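Side-chain contacts in Two-component system sensor histidine kinase (Bacteroides thetaiotaomicron, PDB 3OTT), which probably senses saccharides with its extracellular part, the propeller-and-sandwich region described here, and relays the signal as a membrane-bound histidine kinase that controls transcription: residues Leu197-Thr201 against Arg202-Trp206; Ile312-Ser315 against Gln316-Thr320; Asn395-Tyr399 against Ala400-Phe404; Leu603-Pro606 against Lys607-Cys610. All coordinates share one frame; numbering follows the deposited sequence.

Interaction 1. Residues Leu197-Thr201 against Arg202-Trp206; sequences LEDTT and RQCVW
A beta hairpin with a G1 beta bulge, in which Gln203 and Cys204 both face Asp199, links strands 193-199 and 204-209 in one four-stranded propeller blade. The two short strand segments run at 149° to each other, and Asp199 N bonds to Cys204 O at 3.0 Å. Beyond the backbone, the buried Asp199 carboxylate organises the turn. Its CG stands anti to the backbone N (chi1 -173°), which lays the group beside the Trp206 side chain and nearly coplanar with the indole. OD2 accepts twice: from Trp206 NE1 at 3.0 Å through the anti lone pair, an almost straight bond (179°) in the ring plane, and from Arg202 NH1 at 2.7 Å through the syn lone pair, as a salt bridge. OD1 takes Arg202 N at 3.1 Å from above the carboxylate plane. The Arg202 guanidinium also reaches Gly243 O and His257 O of the next blade. Replacing Asp199 with alanine would probably leave the guanidinium without its countercharge here and the indole N-H without its acceptor. Three N-H groups, two on OD2 and one on OD1, would be expected to favour the ionised carboxylate and resist its turning, while the straight NE1 bond would steady the indole.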
# COMPACT_ATOMS: atom_id res chain seq x y z
N LEU B 197 -15.27 2.40 19.75
CA LEU B 197 -14.55 1.54 18.83
C LEU B 197 -15.05 1.74 17.40
O LEU B 197 -16.27 1.64 17.10
CB LEU B 197 -14.68 0.05 19.20
CG LEU B 197 -13.92 -0.93 18.27
CD1 LEU B 197 -12.39 -0.96 18.48
CD2 LEU B 197 -14.48 -2.35 18.37
N GLU B 198 -14.10 1.99 16.52
CA GLU B 198 -14.43 2.12 15.12
C GLU B 198 -14.52 0.75 14.51
O GLU B 198 -13.71 -0.10 14.81
CB GLU B 198 -13.38 2.90 14.39
CG GLU B 198 -13.73 3.06 12.90
CD GLU B 198 -12.60 3.67 12.05
OE1 GLU B 198 -11.38 3.49 12.39
OE2 GLU B 198 -12.97 4.31 11.04
N ASP B 199 -15.48 0.56 13.60
CA ASP B 199 -15.69 -0.70 12.88
C ASP B 199 -15.84 -0.36 11.40
O ASP B 199 -16.93 0.02 10.98
CB ASP B 199 -17.01 -1.33 13.38
CG ASP B 199 -17.27 -2.74 12.82
OD1 ASP B 199 -16.67 -3.09 11.80
OD2 ASP B 199 -18.04 -3.51 13.45
N THR B 200 -14.78 -0.52 10.61
CA THR B 200 -14.77 -0.17 9.15
C THR B 200 -15.60 -1.12 8.30
O THR B 200 -16.03 -0.77 7.20
CB THR B 200 -13.35 -0.08 8.61
OG1 THR B 200 -12.63 -1.28 8.94
CG2 THR B 200 -12.63 1.06 9.28
N THR B 201 -15.84 -2.33 8.78
CA THR B 201 -16.64 -3.30 8.04
C THR B 201 -18.12 -3.01 8.22
O THR B 201 -18.84 -3.08 7.27
CB THR B 201 -16.37 -4.72 8.48
OG1 THR B 201 -15.00 -4.99 8.25
CG2 THR B 201 -17.21 -5.75 7.65
N ARG B 202 -18.59 -2.69 9.42
CA ARG B 202 -19.98 -2.24 9.58
C ARG B 202 -20.13 -0.75 9.30
O ARG B 202 -21.26 -0.26 9.21
CB ARG B 202 -20.51 -2.59 10.97
CG ARG B 202 -20.73 -4.16 11.20
CD ARG B 202 -21.17 -4.52 12.64
NE ARG B 202 -21.10 -5.99 12.82
CZ ARG B 202 -20.04 -6.69 13.26
NH1 ARG B 202 -18.91 -6.10 13.64
NH2 ARG B 202 -20.14 -8.01 13.38
N GLN B 203 -19.02 -0.04 9.16
CA GLN B 203 -19.04 1.43 8.99
C GLN B 203 -19.79 2.20 10.09
O GLN B 203 -20.65 3.07 9.79
CB GLN B 203 -19.55 1.79 7.60
CG GLN B 203 -18.66 1.09 6.51
CD GLN B 203 -19.07 1.43 5.13
OE1 GLN B 203 -20.28 1.37 4.76
NE2 GLN B 203 -18.09 1.85 4.33
N CYS B 204 -19.49 1.86 11.35
CA CYS B 204 -20.09 2.52 12.49
C CYS B 204 -19.01 2.80 13.52
O CYS B 204 -17.90 2.29 13.46
CB CYS B 204 -21.20 1.64 13.14
SG CYS B 204 -20.59 -0.01 13.75
N VAL B 205 -19.40 3.57 14.51
CA VAL B 205 -18.67 3.66 15.76
C VAL B 205 -19.52 2.99 16.80
O VAL B 205 -20.62 3.43 17.04
CB VAL B 205 -18.47 5.10 16.14
CG1 VAL B 205 -17.72 5.20 17.48
CG2 VAL B 205 -17.67 5.81 15.06
N TRP B 206 -19.01 1.93 17.44
CA TRP B 206 -19.58 1.37 18.65
C TRP B 206 -19.32 2.18 19.89
O TRP B 206 -18.24 2.72 20.04
CB TRP B 206 -18.99 0.02 18.86
CG TRP B 206 -19.29 -0.96 17.80
CD1 TRP B 206 -18.50 -1.31 16.74
CD2 TRP B 206 -20.43 -1.81 17.77
NE1 TRP B 206 -19.11 -2.31 16.01
CE2 TRP B 206 -20.29 -2.65 16.64
CE3 TRP B 206 -21.56 -1.95 18.60
CZ2 TRP B 206 -21.22 -3.63 16.32
CZ3 TRP B 206 -22.53 -2.94 18.27
CH2 TRP B 206 -22.34 -3.76 17.14

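Interaction 2. Residues Ile312-Ser315 against Gln316-Thr320; sequences IPIS and QITGT. With TBR (hexatantalum dodecabromide), chain D.
Ser315 O accepts the backbone N of Gly319 at 2.7 Å, the shortest sound polar bond of this turn, with an N-H...O angle of 147° and the donor above the carbonyl plane. It spans four residues, as in an alpha-helix, whereas Gln316 N reaches Pro313 O at 3.0 Å over three. Strand 310-313 here gives way to a brief, weakly bonded helical turn. The turn ends irregularly, with Gly319 at positive phi, and at these backbone angles a CB on Gly319 would probably be jammed against Thr318 O.

Gln316 is the side chain that does most of the touching. With CG anti to its own N (chi1 -172°) and the chain extended beyond it, the amide is carried back across Ile312 and Pro313, which it crosses at a slant. NE2 lies 3.9 Å from Ile312 CD1, and OE1 is 4.0 Å from Pro313 CD. Ile312 CG2 and Ile317 CD1 approach at 4.4 Å, an apolar contact; Ile312 also touches Phe619 and Ile621, and Ile317 touches Phe348.

The amide also borders the hexatantalum dodecabromide cluster, Gln316 NE2 being 3.6 Å from its atom BR2. Glu289 and Arg634 belong to the same pocket. Such clusters are commonly used as heavy-atom phasing agents, so the site says little about a natural ligand. Since NE2 donates to Ala352 O, the amide has a protein acceptor that would steady its rotation while its end lies next to BR2.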
# COMPACT_ATOMS: atom_id res chain seq x y z
N ILE B 312 -1.62 -15.62 3.78
CA ILE B 312 -0.63 -14.58 3.66
C ILE B 312 -1.09 -13.68 2.51
O ILE B 312 -1.24 -14.18 1.40
CB ILE B 312 0.72 -15.23 3.32
CG1 ILE B 312 1.09 -16.23 4.44
CG2 ILE B 312 1.74 -14.19 3.05
CD1 ILE B 312 2.41 -16.04 5.12
N PRO B 313 -1.37 -12.38 2.78
CA PRO B 313 -1.74 -11.43 1.72
C PRO B 313 -0.48 -11.01 1.02
O PRO B 313 0.60 -11.05 1.64
CB PRO B 313 -2.37 -10.24 2.48
CG PRO B 313 -1.82 -10.30 3.81
CD PRO B 313 -1.59 -11.79 4.12
N ILE B 314 -0.59 -10.62 -0.25
CA ILE B 314 0.60 -10.34 -1.07
C ILE B 314 1.36 -9.16 -0.56
O ILE B 314 2.54 -9.11 -0.75
CB ILE B 314 0.35 -9.84 -2.56
CG1 ILE B 314 -1.03 -10.05 -3.07
CG2 ILE B 314 1.35 -10.47 -3.55
CD1 ILE B 314 -1.06 -9.73 -4.59
N SER B 315 0.66 -8.17 -0.01
CA SER B 315 1.31 -6.99 0.48
C SER B 315 2.33 -7.34 1.55
O SER B 315 3.21 -6.57 1.80
CB SER B 315 0.30 -5.97 1.05
OG SER B 315 -0.51 -6.54 2.06
N GLN B 316 2.18 -8.50 2.18
CA GLN B 316 3.13 -8.95 3.19
C GLN B 316 4.47 -9.35 2.53
O GLN B 316 5.49 -9.40 3.18
CB GLN B 316 2.55 -10.09 4.07
CG GLN B 316 3.43 -10.49 5.30
CD GLN B 316 2.89 -11.67 6.08
OE1 GLN B 316 1.70 -11.73 6.42
NE2 GLN B 316 3.75 -12.62 6.37
N ILE B 317 4.46 -9.60 1.22
CA ILE B 317 5.64 -10.00 0.44
C ILE B 317 6.71 -9.01 -0.15
O ILE B 317 7.78 -8.97 0.42
CB ILE B 317 5.25 -11.07 -0.61
CG1 ILE B 317 4.64 -12.31 0.07
CG2 ILE B 317 6.41 -11.42 -1.52
CD1 ILE B 317 5.51 -13.03 1.18
N THR B 318 6.58 -8.18 -1.19
CA THR B 318 5.70 -7.08 -1.61
C THR B 318 5.85 -5.71 -0.90
O THR B 318 6.68 -4.93 -1.32
CB THR B 318 4.34 -7.44 -2.25
OG1 THR B 318 4.59 -7.96 -3.58
CG2 THR B 318 3.48 -6.27 -2.44
N GLY B 319 5.07 -5.41 0.14
CA GLY B 319 4.99 -4.04 0.64
C GLY B 319 4.20 -3.05 -0.22
O GLY B 319 4.36 -1.84 -0.04
N THR B 320 3.32 -3.56 -1.09
CA THR B 320 2.50 -2.77 -2.04
C THR B 320 1.07 -3.27 -2.01
O THR B 320 0.84 -4.40 -1.63
CB THR B 320 2.99 -2.99 -3.49
OG1 THR B 320 4.40 -2.73 -3.57
CG2 THR B 320 2.25 -2.10 -4.48
TA1 TBR D . 3.42 -10.16 11.43
TA2 TBR D . 4.32 -11.17 13.81
TA3 TBR D . 5.37 -12.18 11.36
TA4 TBR D . 6.95 -10.61 13.10
TA5 TBR D . 6.02 -9.57 10.67
TA6 TBR D . 4.94 -8.63 13.06
BR1 TBR D . 1.76 -11.26 13.11
BR2 TBR D . 3.13 -12.27 9.93
BR3 TBR D . 3.95 -9.03 9.18
BR4 TBR D . 2.72 -7.74 12.02
BR5 TBR D . 4.33 -13.69 13.23
BR6 TBR D . 6.57 -11.62 9.12
BR7 TBR D . 8.54 -9.50 11.32
BR8 TBR D . 7.19 -8.36 14.37
BR9 TBR D . 6.34 -11.73 15.37
BRA TBR D . 7.75 -12.93 12.17
BRB TBR D . 6.03 -7.05 11.31
BRC TBR D . 3.73 -9.17 15.31

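Interaction 3. Residues Asn395-Tyr399 against Ala400-Phe404; sequences NRYDY and ATRQF
The chain reverses over Tyr399-Arg402, and the end-to-end directions of residues 395-399 and 400-404 lie 164° apart. Tyr397 and Phe404 form an antiparallel non-hydrogen-bonded pair, while Asp398 and Gln403 form a hydrogen-bonded one, with Asp398 N to Gln403 O at 2.8 Å. Asp398 O receives Arg402 N at 2.7 Å and Gln403 N only weakly, because Arg402 and Gln403 both face Asp398 in a G1 beta bulge.

The Asp398 carboxylate adds two bonds to the turn. OD1 accepts Ala400 N at 2.9 Å, nearly in line with its C-O bond, and Thr401 N at 3.2 Å from above the carboxylate plane.

This hairpin joins strands 393-398 and 403-410, the last two of a four-stranded propeller blade, and its aromatic face looks onto the preceding blade. There Tyr397 CD1 sits over one face of the Phe404 ring, toward its rim, 3.4 Å from Phe404 CZ; the two planes meet obliquely at 48°. With CG anti to the backbone N (chi1 -162°), the Tyr397 ring is carried alongside Arg402, bringing OH within 3.2 Å of Arg402 CA. The hydroxyl is hydrogen-bonded to Tyr361 OH, which also bonds to Arg402 O. Next to it, Tyr397 CD2 lies over the centre of the Tyr399 ring, whose own hydroxyl bonds to Asp332.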
# COMPACT_ATOMS: atom_id res chain seq x y z
N ASN B 395 9.36 -17.27 -22.09
CA ASN B 395 10.56 -16.56 -21.68
C ASN B 395 11.47 -17.45 -20.85
O ASN B 395 11.00 -18.37 -20.17
CB ASN B 395 10.17 -15.38 -20.82
CG ASN B 395 9.35 -14.33 -21.56
OD1 ASN B 395 9.91 -13.39 -22.07
ND2 ASN B 395 8.04 -14.47 -21.57
N ARG B 396 12.77 -17.13 -20.87
CA ARG B 396 13.76 -17.80 -20.07
C ARG B 396 14.38 -16.79 -19.09
O ARG B 396 14.73 -15.69 -19.50
CB ARG B 396 14.86 -18.36 -20.98
CG ARG B 396 16.08 -18.95 -20.23
CD ARG B 396 17.10 -19.71 -21.16
NE ARG B 396 17.87 -18.79 -22.00
CZ ARG B 396 18.84 -17.99 -21.54
NH1 ARG B 396 19.19 -18.00 -20.26
NH2 ARG B 396 19.46 -17.17 -22.36
N TYR B 397 14.56 -17.17 -17.83
CA TYR B 397 15.18 -16.24 -16.88
C TYR B 397 16.69 -16.25 -16.98
O TYR B 397 17.28 -17.31 -17.06
CB TYR B 397 14.85 -16.59 -15.45
CG TYR B 397 15.07 -15.48 -14.44
CD1 TYR B 397 14.44 -14.20 -14.59
CD2 TYR B 397 15.84 -15.71 -13.28
CE1 TYR B 397 14.59 -13.23 -13.63
CE2 TYR B 397 16.00 -14.74 -12.33
CZ TYR B 397 15.39 -13.49 -12.50
OH TYR B 397 15.56 -12.52 -11.52
N ASP B 398 17.28 -15.06 -16.93
CA ASP B 398 18.69 -14.90 -16.69
C ASP B 398 18.94 -14.46 -15.22
O ASP B 398 18.86 -13.29 -14.89
CB ASP B 398 19.25 -13.87 -17.65
CG ASP B 398 20.77 -13.85 -17.68
OD1 ASP B 398 21.41 -13.92 -16.59
OD2 ASP B 398 21.29 -13.73 -18.81
N TYR B 399 19.22 -15.41 -14.34
CA TYR B 399 19.64 -15.13 -12.96
C TYR B 399 20.71 -14.05 -12.77
O TYR B 399 20.72 -13.38 -11.76
CB TYR B 399 20.12 -16.43 -12.32
CG TYR B 399 18.98 -17.36 -12.04
CD1 TYR B 399 18.17 -17.18 -10.89
CD2 TYR B 399 18.67 -18.40 -12.93
CE1 TYR B 399 17.08 -18.03 -10.63
CE2 TYR B 399 17.57 -19.27 -12.67
CZ TYR B 399 16.80 -19.06 -11.52
OH TYR B 399 15.76 -19.88 -11.26
N ALA B 400 21.66 -13.92 -13.69
CA ALA B 400 22.75 -12.96 -13.46
C ALA B 400 22.28 -11.54 -13.71
O ALA B 400 22.66 -10.65 -12.97
CB ALA B 400 23.96 -13.27 -14.30
N THR B 401 21.42 -11.33 -14.70
CA THR B 401 20.91 -9.96 -14.98
C THR B 401 19.54 -9.70 -14.33
O THR B 401 19.05 -8.55 -14.28
CB THR B 401 20.77 -9.71 -16.49
OG1 THR B 401 19.72 -10.52 -17.03
CG2 THR B 401 22.11 -9.98 -17.25
N ARG B 402 18.89 -10.77 -13.89
CA ARG B 402 17.61 -10.65 -13.21
C ARG B 402 16.54 -10.19 -14.19
O ARG B 402 15.64 -9.49 -13.84
CB ARG B 402 17.75 -9.76 -11.96
CG ARG B 402 18.54 -10.46 -10.79
CD ARG B 402 18.83 -9.58 -9.54
NE ARG B 402 19.49 -8.31 -9.89
CZ ARG B 402 19.03 -7.08 -9.60
NH1 ARG B 402 17.92 -6.91 -8.88
NH2 ARG B 402 19.71 -6.00 -10.00
N GLN B 403 16.70 -10.60 -15.45
CA GLN B 403 15.81 -10.22 -16.53
C GLN B 403 15.38 -11.48 -17.30
O GLN B 403 16.16 -12.48 -17.38
CB GLN B 403 16.45 -9.19 -17.49
CG GLN B 403 16.82 -7.81 -16.88
CD GLN B 403 15.62 -7.02 -16.33
OE1 GLN B 403 14.49 -7.12 -16.83
NE2 GLN B 403 15.85 -6.25 -15.31
N PHE B 404 14.15 -11.46 -17.81
CA PHE B 404 13.68 -12.47 -18.79
C PHE B 404 14.14 -12.20 -20.21
O PHE B 404 14.30 -11.05 -20.60
CB PHE B 404 12.15 -12.66 -18.74
CG PHE B 404 11.72 -13.37 -17.50
CD1 PHE B 404 11.75 -14.78 -17.43
CD2 PHE B 404 11.44 -12.65 -16.36
CE1 PHE B 404 11.44 -15.41 -16.27
CE2 PHE B 404 11.13 -13.29 -15.19
CZ PHE B 404 11.13 -14.66 -15.13

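Interaction 4. Residues Leu603-Pro606 against Lys607-Cys610; sequences LFDP and KEDC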
# COMPACT_ATOMS: atom_id res chain seq x y z
N LEU B 603 0.92 -25.84 -4.62
CA LEU B 603 2.32 -26.26 -4.67
C LEU B 603 2.72 -26.99 -3.40
O LEU B 603 2.63 -26.44 -2.28
CB LEU B 603 3.26 -25.05 -4.86
CG LEU B 603 4.82 -25.29 -4.82
CD1 LEU B 603 5.32 -26.08 -6.04
CD2 LEU B 603 5.63 -24.02 -4.71
N PHE B 604 3.19 -28.23 -3.57
CA PHE B 604 3.80 -28.96 -2.49
C PHE B 604 5.30 -28.70 -2.45
O PHE B 604 5.99 -28.96 -3.42
CB PHE B 604 3.59 -30.44 -2.71
CG PHE B 604 4.20 -31.31 -1.65
CD1 PHE B 604 4.08 -31.00 -0.30
CD2 PHE B 604 4.90 -32.48 -2.00
CE1 PHE B 604 4.67 -31.83 0.72
CE2 PHE B 604 5.49 -33.30 -1.00
CZ PHE B 604 5.39 -32.94 0.35
N ASP B 605 5.81 -28.19 -1.32
CA ASP B 605 7.27 -28.06 -1.08
C ASP B 605 7.77 -29.19 -0.17
O ASP B 605 7.52 -29.16 1.04
CB ASP B 605 7.66 -26.71 -0.47
CG ASP B 605 9.23 -26.47 -0.46
OD1 ASP B 605 10.00 -27.05 -1.30
OD2 ASP B 605 9.69 -25.65 0.37
N PRO B 606 8.46 -30.19 -0.74
CA PRO B 606 8.89 -31.35 0.04
C PRO B 606 9.90 -30.97 1.13
O PRO B 606 9.88 -31.58 2.19
CB PRO B 606 9.53 -32.28 -1.00
CG PRO B 606 9.06 -31.84 -2.29
CD PRO B 606 8.82 -30.34 -2.16
N LYS B 607 10.75 -29.98 0.88
CA LYS B 607 11.73 -29.51 1.89
C LYS B 607 11.05 -28.99 3.16
O LYS B 607 11.41 -29.36 4.28
CB LYS B 607 12.66 -28.43 1.32
CG LYS B 607 13.63 -28.87 0.22
CD LYS B 607 14.32 -27.64 -0.42
CE LYS B 607 15.66 -28.01 -1.09
NZ LYS B 607 15.47 -28.53 -2.49
N GLU B 608 10.06 -28.11 3.00
CA GLU B 608 9.45 -27.51 4.19
C GLU B 608 8.28 -28.33 4.71
O GLU B 608 7.57 -27.89 5.62
CB GLU B 608 9.01 -26.06 3.92
CG GLU B 608 10.12 -25.13 3.43
CD GLU B 608 11.15 -24.77 4.48
OE1 GLU B 608 10.84 -24.84 5.71
OE2 GLU B 608 12.29 -24.39 4.06
N ASP B 609 8.06 -29.50 4.11
CA ASP B 609 6.83 -30.27 4.32
C ASP B 609 5.55 -29.39 4.44
O ASP B 609 4.83 -29.42 5.46
CB ASP B 609 7.00 -31.16 5.55
CG ASP B 609 5.93 -32.23 5.66
OD1 ASP B 609 5.11 -32.33 4.71
OD2 ASP B 609 5.92 -32.96 6.70
N CYS B 610 5.29 -28.57 3.43
CA CYS B 610 4.08 -27.77 3.45
C CYS B 610 3.49 -27.54 2.06
O CYS B 610 4.13 -27.81 1.05
CB CYS B 610 4.34 -26.47 4.16
SG CYS B 610 5.39 -25.47 3.20
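Residues 603-606 and 607-610 double back with end-to-end directions 133° apart, and the single bridge pair across them, Asp605 with Cys610, is antiparallel and hydrogen-bonded. Asp605 N to Cys610 O measures 2.9 Å at 161°, whereas the return bond from Cys610 N to Asp605 O is weak at 3.3 Å. Asp609 and Cys610 both face Asp605, a G1 beta bulge with Asp609 at positive phi.

The Phe604 ring has Pro606 N over the centre of one face, and its CD1 comes to 3.5 Å from Cys610 O. At the ring edge, close to the plane, Asp609 OD1 stands 4.0 Å from Phe604 CE1, the carboxylate turned steeply to the ring. That oxygen is occupied by Lys568 in a salt bridge and by Ser624 OG.

The Asp605 side chain, with CG anti to its N (chi1 -169°), runs beside Glu608 and places OD2 3.1 Å from Glu608 CG. Two like charges thus come near, Asp605 OD2 and Glu608 OE2 being 4.7 Å apart, but OD2 has a salt-bridge partner in Arg331, which would offset the repulsion. With an alanine at Asp605, Arg331 is likely to lose this countercharge, and a gap would be likely beside Glu608.

Strand 601-605 opens a four-stranded blade and continues through this turn into strand 610-615. Arg331, on strand 326-331, belongs to the blade on one side, and Lys568, between strands 561-567 and 570-575, to the blade on the other.

Overall arrangement
Along the chain the contacts come in series, 1 to 4, and none touches another. Interaction 1 belongs to the first propeller and the other three lie in the second; the centres of interactions 1 and 3 are about 47 Å apart. Interactions 2 and 4 share one sheet: strand 310-313, at the start of the second propeller, pairs with 618-623 in the blade that 601-605 begins, so the first and last strands of that propeller meet in one blade; the centres of interactions 2 and 4 are about 21 Å apart. Interaction 3 sits about 25 Å from interaction 4, centre to centre, in another blade. Interactions 1, 3 and 4 each build a G1-bulge hairpin, whereas interaction 2 marks the entry from the first propeller into the second.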